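Local coordinates for chromosome partition protein Smc (Pyrococcus furiosus, PDB 3KTA) that probably serves in chromosome condensation and partitioning, this chain being the C-terminal part of its ABC-type ATPase head, whose nucleotide site here holds bis(adenosine)-5'-pentaphosphate, at residues Ile16-Ser21 / Ser32-Ile36. Numbering follows the deposited sequence.
Sequences ISRNFS and SARLI
F20 lays one face of its ring over the end of L35: CD2 of L35 sits 3.6 Å from the ring centroid, 18° off the normal, a CH-pi contact. With chi1 of F20 at t, the ring reaches across to the strand and lies against its flank, so that its CE2 comes 3.5 Å from CB of A33, while N of R34 lies at the ring edge, 3.7 Å from the same F20 CE2. L35, in the m,t rotamer, also puts CD1 4.1 Å from CG2 of I16 and 3.8 Å from CA of S17. Segment 16-21 is regular helix, 32-36 extended strand; their axes run nearly antiparallel, at 161°, and approach to 7.3 Å, with S17 facing L35 (CA to CA 5.5 Å) and S21 facing A33 (CA to CA 5.3 Å). Here helix 4-27 turns back through a short connection into strand 32-37, which pairs antiparallel with strand 48-53, in this C-terminal part of the ABC-type ATPase head. The helix is shared: I16 and F20 also touch A80 of helix 67-84, and F20 meets I50 of the neighbouring strand. Along one flank the joint is polar. S21, chi1 m, donates from OG to O of A33 at 2.6 Å. One water accepts from N of L35 (3.0 Å), donates to OG of S21 (2.8 Å) and bonds OG of S17 (2.6 Å); a second links O of S21 (2.7 Å) to N of A33 (3.0 Å). R34, whose CA-to-CB bond points away from the helix, forms a salt bridge with E51 of strand 48-53.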
ATOM      1  N   ILE B  16     -17.382   9.207  -5.119  1.00 12.93           N
ATOM      2  CA  ILE B  16     -16.807   8.323  -4.104  1.00 11.96           C
ATOM      3  C   ILE B  16     -17.855   7.723  -3.148  1.00 12.63           C
ATOM      4  O   ILE B  16     -17.762   6.550  -2.775  1.00 13.71           O
ATOM      5  CB  ILE B  16     -15.654   9.034  -3.356  1.00 11.44           C
ATOM      6  CG1 ILE B  16     -14.526   9.302  -4.359  1.00 14.03           C
ATOM      7  CG2 ILE B  16     -15.141   8.172  -2.214  1.00 15.47           C
ATOM      8  CD1 ILE B  16     -13.412  10.198  -3.852  1.00 17.07           C
ATOM      9  N   SER B  17     -18.855   8.522  -2.765  1.00 10.98           N
ATOM     10  CA  SER B  17     -19.929   8.062  -1.896  1.00 14.17           C
ATOM     11  C   SER B  17     -20.674   6.906  -2.542  1.00 17.10           C
ATOM     12  O   SER B  17     -20.921   5.880  -1.898  1.00 12.57           O
ATOM     13  CB  SER B  17     -20.886   9.225  -1.590  1.00 15.59           C
ATOM     14  OG  SER B  17     -21.946   8.802  -0.764  1.00 18.82           O
ATOM     15  N   ARG B  18     -21.024   7.062  -3.817  1.00 13.50           N
ATOM     16  CA  ARG B  18     -21.772   6.004  -4.510  1.00 14.31           C
ATOM     17  C   ARG B  18     -20.887   4.762  -4.656  1.00 13.89           C
ATOM     18  O   ARG B  18     -21.334   3.626  -4.402  1.00 15.12           O
ATOM     19  CB  ARG B  18     -22.277   6.478  -5.870  1.00 15.93           C
ATOM     20  CG  ARG B  18     -22.980   5.362  -6.661  1.00 24.48           C
ATOM     21  CD  ARG B  18     -23.633   5.887  -7.929  1.00 28.18           C
ATOM     22  N   ASN B  19     -19.622   4.985  -5.014  1.00 12.45           N
ATOM     23  CA  ASN B  19     -18.653   3.889  -5.101  1.00 13.47           C
ATOM     24  C   ASN B  19     -18.573   3.115  -3.781  1.00 13.57           C
ATOM     25  O   ASN B  19     -18.554   1.878  -3.759  1.00 14.45           O
ATOM     26  CB  ASN B  19     -17.249   4.403  -5.458  1.00 12.79           C
ATOM     27  CG  ASN B  19     -17.140   4.929  -6.906  1.00 15.06           C
ATOM     28  OD1 ASN B  19     -18.037   4.743  -7.731  1.00 17.15           O
ATOM     29  ND2 ASN B  19     -16.028   5.587  -7.204  1.00 14.32           N
ATOM     30  N   PHE B  20     -18.481   3.858  -2.680  1.00 12.59           N
ATOM     31  CA  PHE B  20     -18.304   3.244  -1.378  1.00 13.14           C
ATOM     32  C   PHE B  20     -19.489   2.358  -1.017  1.00 13.68           C
ATOM     33  O   PHE B  20     -19.326   1.218  -0.553  1.00 15.38           O
ATOM     34  CB  PHE B  20     -18.121   4.326  -0.314  1.00 12.76           C
ATOM     35  CG  PHE B  20     -18.123   3.792   1.098  1.00 10.77           C
ATOM     36  CD1 PHE B  20     -16.991   3.167   1.631  1.00 13.43           C
ATOM     37  CD2 PHE B  20     -19.233   3.964   1.908  1.00 15.71           C
ATOM     38  CE1 PHE B  20     -16.993   2.690   2.928  1.00 14.39           C
ATOM     39  CE2 PHE B  20     -19.244   3.481   3.212  1.00 15.27           C
ATOM     40  CZ  PHE B  20     -18.121   2.857   3.719  1.00 15.30           C
ATOM     41  N   SER B  21     -20.691   2.881  -1.228  1.00 14.40           N
ATOM     42  CA  SER B  21     -21.894   2.095  -0.950  1.00 12.89           C
ATOM     43  C   SER B  21     -21.941   0.808  -1.797  1.00 15.18           C
ATOM     44  O   SER B  21     -22.214  -0.273  -1.269  1.00 16.51           O
ATOM     45  CB  SER B  21     -23.146   2.952  -1.135  1.00 17.09           C
ATOM     46  OG  SER B  21     -23.196   3.963  -0.137  1.00 16.92           O
ATOM     47  N   SER B  32     -24.921  -2.946   4.029  1.00 20.47           N
ATOM     48  CA  SER B  32     -24.889  -1.665   3.330  1.00 19.47           C
ATOM     49  C   SER B  32     -24.131  -0.633   4.147  1.00 20.42           C
ATOM     50  O   SER B  32     -23.972  -0.777   5.359  1.00 19.45           O
ATOM     51  CB  SER B  32     -26.316  -1.170   3.051  1.00 21.17           C
ATOM     52  OG  SER B  32     -26.976  -0.794   4.251  1.00 21.94           O
ATOM     53  N   ALA B  33     -23.656   0.411   3.482  1.00 18.46           N
ATOM     54  CA  ALA B  33     -22.968   1.480   4.188  1.00 18.71           C
ATOM     55  C   ALA B  33     -23.039   2.782   3.409  1.00 17.74           C
ATOM     56  O   ALA B  33     -23.276   2.778   2.199  1.00 18.02           O
ATOM     57  CB  ALA B  33     -21.514   1.100   4.462  1.00 17.86           C
ATOM     58  N   ARG B  34     -22.841   3.893   4.116  1.00 17.88           N
ATOM     59  CA  ARG B  34     -22.903   5.230   3.520  1.00 17.03           C
ATOM     60  C   ARG B  34     -21.769   6.121   4.008  1.00 19.63           C
ATOM     61  O   ARG B  34     -21.277   5.968   5.132  1.00 19.74           O
ATOM     62  CB  ARG B  34     -24.211   5.950   3.894  1.00 22.28           C
ATOM     63  CG  ARG B  34     -25.479   5.425   3.285  1.00 30.75           C
ATOM     64  CD  ARG B  34     -26.627   6.389   3.623  1.00 31.48           C
ATOM     65  NE  ARG B  34     -26.787   6.570   5.066  1.00 33.89           N
ATOM     66  CZ  ARG B  34     -27.016   7.737   5.667  1.00 39.90           C
ATOM     67  NH1 ARG B  34     -27.108   8.858   4.959  1.00 37.85           N
ATOM     68  NH2 ARG B  34     -27.151   7.787   6.987  1.00 39.79           N
ATOM     69  N   LEU B  35     -21.369   7.056   3.154  1.00 15.44           N
ATOM     70  CA  LEU B  35     -20.567   8.204   3.561  1.00 17.85           C
ATOM     71  C   LEU B  35     -21.511   9.375   3.811  1.00 18.14           C
ATOM     72  O   LEU B  35     -22.456   9.603   3.048  1.00 20.67           O
ATOM     73  CB  LEU B  35     -19.559   8.592   2.482  1.00 17.29           C
ATOM     74  CG  LEU B  35     -18.558   7.528   2.024  1.00 16.66           C
ATOM     75  CD1 LEU B  35     -17.532   8.157   1.105  1.00 17.56           C
ATOM     76  CD2 LEU B  35     -17.878   6.863   3.214  1.00 19.84           C
ATOM     77  N   ILE B  36     -21.253  10.125   4.878  1.00 20.13           N
ATOM     78  CA  ILE B  36     -22.122  11.237   5.246  1.00 22.80           C
ATOM     79  C   ILE B  36     -21.292  12.476   5.533  1.00 23.17           C
ATOM     80  O   ILE B  36     -20.367  12.417   6.329  1.00 21.28           O
ATOM     81  CB  ILE B  36     -22.911  10.885   6.515  1.00 25.33           C
ATOM     82  CG1 ILE B  36     -23.660   9.564   6.324  1.00 22.43           C
ATOM     83  CG2 ILE B  36     -23.868  12.014   6.892  1.00 27.34           C
ATOM     84  CD1 ILE B  36     -24.262   9.020   7.593  1.00 27.83           C
TER
HETATM   85  O   HOH W   1     -22.617   6.640   0.491  1.00 19.14           O
HETATM   86  O   HOH W   2     -24.129  -0.069   0.597  1.00 17.21           O